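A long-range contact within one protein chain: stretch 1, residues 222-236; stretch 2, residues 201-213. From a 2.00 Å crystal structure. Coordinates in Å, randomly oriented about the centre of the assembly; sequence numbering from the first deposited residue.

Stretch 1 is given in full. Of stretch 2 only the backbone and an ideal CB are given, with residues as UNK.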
# COMPACT_ATOMS: atom_id res chain seq x y z
N TYR A 222 24.20 -23.69 13.61
CA TYR A 222 25.36 -24.60 13.51
C TYR A 222 25.71 -25.04 14.94
O TYR A 222 25.96 -24.16 15.77
CB TYR A 222 26.52 -23.90 12.83
CG TYR A 222 26.25 -23.47 11.41
CD1 TYR A 222 26.41 -24.34 10.35
CD2 TYR A 222 25.92 -22.16 11.11
CE1 TYR A 222 26.25 -23.93 9.04
CE2 TYR A 222 25.73 -21.74 9.81
CZ TYR A 222 25.88 -22.63 8.76
OH TYR A 222 25.68 -22.20 7.47
N CYS A 223 25.73 -26.34 15.22
CA CYS A 223 26.13 -26.87 16.55
C CYS A 223 27.55 -26.37 16.87
O CYS A 223 28.42 -26.47 16.01
CB CYS A 223 26.09 -28.39 16.57
SG CYS A 223 24.39 -29.00 16.44
N ARG A 224 27.77 -25.86 18.07
CA ARG A 224 29.13 -25.44 18.52
C ARG A 224 29.71 -26.53 19.43
O ARG A 224 30.91 -26.49 19.67
CB ARG A 224 29.05 -24.04 19.12
CG ARG A 224 28.64 -22.96 18.12
CD ARG A 224 29.52 -23.00 16.88
NE ARG A 224 30.95 -22.79 17.19
CZ ARG A 224 31.60 -21.63 17.06
NH1 ARG A 224 30.98 -20.56 16.61
NH2 ARG A 224 32.89 -21.56 17.35
N GLU A 225 28.91 -27.49 19.86
CA GLU A 225 29.40 -28.75 20.49
C GLU A 225 28.54 -29.89 19.97
O GLU A 225 27.40 -29.66 19.54
CB GLU A 225 29.35 -28.74 22.02
CG GLU A 225 29.09 -27.39 22.66
CD GLU A 225 28.70 -27.47 24.13
OE1 GLU A 225 27.74 -26.72 24.55
OE2 GLU A 225 29.35 -28.27 24.87
N ARG A 226 29.06 -31.10 20.06
CA ARG A 226 28.42 -32.34 19.56
C ARG A 226 27.11 -32.61 20.30
O ARG A 226 26.98 -32.29 21.49
CB ARG A 226 29.40 -33.50 19.73
CG ARG A 226 30.62 -33.36 18.86
CD ARG A 226 31.47 -34.60 18.87
NE ARG A 226 32.44 -34.52 17.79
CZ ARG A 226 33.54 -35.26 17.70
NH1 ARG A 226 33.82 -36.14 18.64
NH2 ARG A 226 34.35 -35.11 16.66
N ILE A 227 26.14 -33.16 19.59
CA ILE A 227 24.97 -33.83 20.20
C ILE A 227 25.06 -35.28 19.76
O ILE A 227 25.24 -35.49 18.55
CB ILE A 227 23.65 -33.18 19.79
CG1 ILE A 227 23.64 -31.68 20.12
CG2 ILE A 227 22.48 -33.90 20.41
CD1 ILE A 227 22.46 -30.95 19.54
N THR A 228 25.04 -36.21 20.72
CA THR A 228 24.95 -37.66 20.47
C THR A 228 23.49 -38.11 20.64
O THR A 228 22.91 -37.87 21.72
CB THR A 228 25.86 -38.44 21.42
OG1 THR A 228 27.17 -37.91 21.32
CG2 THR A 228 25.91 -39.92 21.08
N LEU A 229 22.93 -38.73 19.60
CA LEU A 229 21.58 -39.36 19.62
C LEU A 229 21.76 -40.89 19.59
O LEU A 229 22.38 -41.42 18.63
CB LEU A 229 20.76 -38.89 18.43
CG LEU A 229 20.72 -37.38 18.22
CD1 LEU A 229 20.08 -37.05 16.89
CD2 LEU A 229 19.97 -36.73 19.36
N GLU A 230 21.26 -41.55 20.62
CA GLU A 230 21.19 -43.03 20.70
C GLU A 230 19.79 -43.42 20.23
O GLU A 230 18.79 -42.86 20.78
CB GLU A 230 21.54 -43.52 22.11
CG GLU A 230 23.01 -43.34 22.45
CD GLU A 230 23.33 -43.06 23.91
OE1 GLU A 230 22.43 -43.24 24.77
OE2 GLU A 230 24.48 -42.64 24.20
N ILE A 231 19.74 -44.29 19.23
CA ILE A 231 18.49 -44.75 18.54
C ILE A 231 18.34 -46.25 18.78
O ILE A 231 19.31 -46.99 18.52
CB ILE A 231 18.57 -44.39 17.04
CG1 ILE A 231 18.60 -42.87 16.85
CG2 ILE A 231 17.43 -45.03 16.26
CD1 ILE A 231 19.52 -42.45 15.73
N GLU A 232 17.17 -46.68 19.23
CA GLU A 232 16.83 -48.12 19.42
C GLU A 232 15.44 -48.35 18.84
O GLU A 232 14.48 -47.60 19.20
CB GLU A 232 16.92 -48.51 20.90
CG GLU A 232 18.33 -48.45 21.47
CD GLU A 232 18.36 -48.34 22.99
OE1 GLU A 232 17.53 -48.99 23.64
OE2 GLU A 232 19.19 -47.56 23.51
N LYS A 233 15.34 -49.33 17.94
CA LYS A 233 14.06 -49.77 17.34
C LYS A 233 13.38 -48.51 16.80
O LYS A 233 12.24 -48.23 17.21
CB LYS A 233 13.21 -50.49 18.39
CG LYS A 233 13.81 -51.76 18.98
CD LYS A 233 13.01 -52.31 20.17
CE LYS A 233 13.19 -51.49 21.44
NZ LYS A 233 11.96 -51.46 22.27
N GLY A 234 14.10 -47.73 16.00
CA GLY A 234 13.55 -46.60 15.23
C GLY A 234 13.26 -45.36 16.06
O GLY A 234 12.69 -44.42 15.48
N PHE A 235 13.62 -45.32 17.34
CA PHE A 235 13.38 -44.16 18.23
C PHE A 235 14.68 -43.66 18.87
O PHE A 235 15.57 -44.44 19.25
CB PHE A 235 12.33 -44.51 19.29
CG PHE A 235 10.92 -44.51 18.76
CD1 PHE A 235 10.46 -45.57 18.00
CD2 PHE A 235 10.08 -43.44 18.98
CE1 PHE A 235 9.18 -45.57 17.48
CE2 PHE A 235 8.79 -43.46 18.50
CZ PHE A 235 8.34 -44.52 17.74
N ILE A 236 14.79 -42.34 19.01
CA ILE A 236 15.81 -41.66 19.84
C ILE A 236 15.49 -41.98 21.31
O ILE A 236 14.40 -41.61 21.78
CB ILE A 236 15.85 -40.14 19.56
CG1 ILE A 236 16.28 -39.84 18.12
CG2 ILE A 236 16.77 -39.46 20.56
CD1 ILE A 236 15.91 -38.44 17.64
N UNK A 201 9.46 -50.08 10.15
CA UNK A 201 8.84 -49.71 11.45
C UNK A 201 9.67 -50.38 12.58
O UNK A 201 10.13 -51.51 12.40
CB UNK A 201 7.38 -50.15 11.51
N UNK A 202 9.99 -49.64 13.65
CA UNK A 202 10.68 -50.08 14.90
C UNK A 202 12.02 -50.78 14.64
O UNK A 202 12.38 -51.66 15.43
CB UNK A 202 9.77 -51.03 15.69
N UNK A 203 12.79 -50.34 13.64
CA UNK A 203 13.99 -51.05 13.14
C UNK A 203 15.28 -50.23 13.24
O UNK A 203 16.32 -50.87 13.38
CB UNK A 203 13.77 -51.45 11.68
N UNK A 204 15.24 -48.90 13.09
CA UNK A 204 16.49 -48.09 13.04
C UNK A 204 17.24 -48.23 14.36
O UNK A 204 16.59 -48.17 15.42
CB UNK A 204 16.19 -46.62 12.76
N UNK A 205 18.57 -48.33 14.27
CA UNK A 205 19.49 -48.73 15.37
C UNK A 205 20.80 -47.94 15.28
O UNK A 205 21.38 -47.92 14.19
CB UNK A 205 19.78 -50.23 15.32
N UNK A 206 21.27 -47.41 16.41
CA UNK A 206 22.69 -47.02 16.57
C UNK A 206 22.84 -45.58 17.04
O UNK A 206 22.02 -45.14 17.86
CB UNK A 206 23.44 -47.20 15.25
N UNK A 207 23.86 -44.89 16.53
CA UNK A 207 24.29 -43.54 16.98
C UNK A 207 24.34 -42.58 15.78
O UNK A 207 24.98 -42.90 14.75
CB UNK A 207 25.66 -43.60 17.66
N UNK A 208 23.67 -41.43 15.92
CA UNK A 208 23.89 -40.27 15.02
C UNK A 208 24.48 -39.14 15.85
O UNK A 208 23.86 -38.74 16.84
CB UNK A 208 22.59 -39.82 14.34
N UNK A 209 25.69 -38.69 15.47
CA UNK A 209 26.39 -37.57 16.15
C UNK A 209 26.20 -36.31 15.29
O UNK A 209 26.68 -36.26 14.14
CB UNK A 209 27.88 -37.88 16.35
N UNK A 210 25.53 -35.32 15.85
CA UNK A 210 25.59 -33.96 15.27
C UNK A 210 26.96 -33.43 15.66
O UNK A 210 27.20 -33.24 16.85
CB UNK A 210 24.46 -33.05 15.77
N UNK A 211 27.86 -33.30 14.71
CA UNK A 211 29.21 -32.75 14.98
C UNK A 211 29.11 -31.23 15.08
O UNK A 211 28.06 -30.67 14.70
CB UNK A 211 30.20 -33.15 13.89
N UNK A 212 30.17 -30.61 15.59
CA UNK A 212 30.37 -29.14 15.50
C UNK A 212 30.15 -28.81 14.02
O UNK A 212 30.68 -29.55 13.17
CB UNK A 212 31.75 -28.70 15.99
N UNK A 213 29.30 -27.83 13.72
CA UNK A 213 29.01 -27.41 12.34
C UNK A 213 27.77 -28.07 11.76
O UNK A 213 27.29 -27.59 10.72
CB UNK A 213 30.21 -27.72 11.44

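From 206 to 210 the chain pairs antiparallel with 227-231, and CA-to-CB bonds there alternate between two faces.

Position 201 reaches nothing of stretch 1; almost anything would suit. It is Glu201.

Position 202 has positive phi (55°), which Asn, Asp or Gly tolerate best. Its CB points sideways, 4.0 Å from Lys233 O. The residue is Asp202, with OD1 4.1 Å from CE1 at the edge of the Phe235 ring.

Position 203 points away; a small polar residue is one option. Ser203 OG donates a very short hydrogen bond of 2.5 Å to Glu201 O.

At 204 the ideal CB lies 3.6 Å from Gly234 CA and 4.0 Å from Ile231 CG2. That favours a small apolar side chain. Ala204 fits, its CB 4.1 Å from Ile231 CG2. Its O accepts from Gly234 N at 2.6 Å.

Position 205 points away, but a long acceptor could curl back to the amide of Lys233. Glu or Gln would suit. Glu205 does this, with OE1 accepting from Lys233 N at 3.0 Å.

At 206 a CB would jam against the preceding carbonyl, so glycine is expected. Gly206 N donates to Ile231 O at 2.9 Å, and Gly206 O accepts from Ile231 N at 2.8 Å.

Position 207 shares a face with Thr228 and Glu230. Thr, Val or Ser would suit. Thr207 places CG2 3.6 Å from Thr228 CG2.

Position 208 lies on the other face, its ideal CB 4.3 Å from Ile231 CD1. Leu, Ile, Val or Met would suit. Leu208 brings CD1 to 3.4 Å from Ile231 CD1.

Position 209 returns to the Thr228 face, near the aliphatic part of Arg226. Val, Ile or Thr is likely. Val209 sets CG1 4.0 Å from Arg226 CD.

Position 210 faces Cys223, Ile227 and Leu229, an apolar site for Leu, Ile or Met. Leu210 CD2 is 4.1 Å from Cys223 SG and 4.0 Å from Ile227 CD1, while CD1 is 3.7 Å from Leu229 CD1.

At 211 CB points away, yet lies 4.7 Å from Arg226 NE. Asp or Glu would answer the charge. Asp211 OD1 forms a salt bridge with Arg226 NE at 3.0 Å, and a water links OD2 to Arg226 NH2.

Position 212 points sideways, its ideal CB 4.0 Å from Cys223 O. Val or Ile would suit; Thr or Ser could offer a hydroxyl. Val212 puts CG2 3.5 Å from Arg224 O.

Position 213 has phi 95° and psi -15°, which calls for glycine. Gly213 N donates to Cys223 O at 2.8 Å.

Stretch 2, residues 201-213: EDSAEGTLVLDVG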
# COMPACT_ATOMS: atom_id res chain seq x y z
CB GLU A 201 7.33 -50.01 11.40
CG GLU A 201 6.44 -48.96 12.10
CD GLU A 201 6.37 -47.55 11.52
OE1 GLU A 201 6.81 -47.38 10.37
OE2 GLU A 201 5.87 -46.61 12.22
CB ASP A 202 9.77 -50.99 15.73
CG ASP A 202 8.34 -50.49 15.78
OD1 ASP A 202 8.11 -49.37 16.33
OD2 ASP A 202 7.47 -51.20 15.21
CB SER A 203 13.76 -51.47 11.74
OG SER A 203 12.44 -51.98 11.65
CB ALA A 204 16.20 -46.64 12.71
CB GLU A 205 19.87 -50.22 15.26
CG GLU A 205 18.81 -51.17 15.78
CD GLU A 205 18.82 -51.37 17.29
OE1 GLU A 205 17.79 -51.09 17.95
OE2 GLU A 205 19.86 -51.82 17.80
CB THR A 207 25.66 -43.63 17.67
OG1 THR A 207 25.53 -44.70 18.59
CG2 THR A 207 26.07 -42.38 18.40
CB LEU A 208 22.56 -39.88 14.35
CG LEU A 208 22.05 -40.89 13.33
CD1 LEU A 208 20.57 -40.65 13.03
CD2 LEU A 208 22.89 -40.88 12.04
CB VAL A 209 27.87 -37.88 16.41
CG1 VAL A 209 28.64 -36.64 16.90
CG2 VAL A 209 28.02 -39.05 17.38
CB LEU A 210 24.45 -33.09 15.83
CG LEU A 210 23.07 -33.34 15.23
CD1 LEU A 210 22.59 -34.75 15.51
CD2 LEU A 210 22.08 -32.33 15.79
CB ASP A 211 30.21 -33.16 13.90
CG ASP A 211 31.65 -33.00 14.35
OD1 ASP A 211 31.86 -32.67 15.52
OD2 ASP A 211 32.53 -33.24 13.52
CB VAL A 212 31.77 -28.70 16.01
CG1 VAL A 212 32.03 -27.21 15.76
CG2 VAL A 212 31.97 -29.01 17.49
O HOH W 1 34.91 -34.15 14.08
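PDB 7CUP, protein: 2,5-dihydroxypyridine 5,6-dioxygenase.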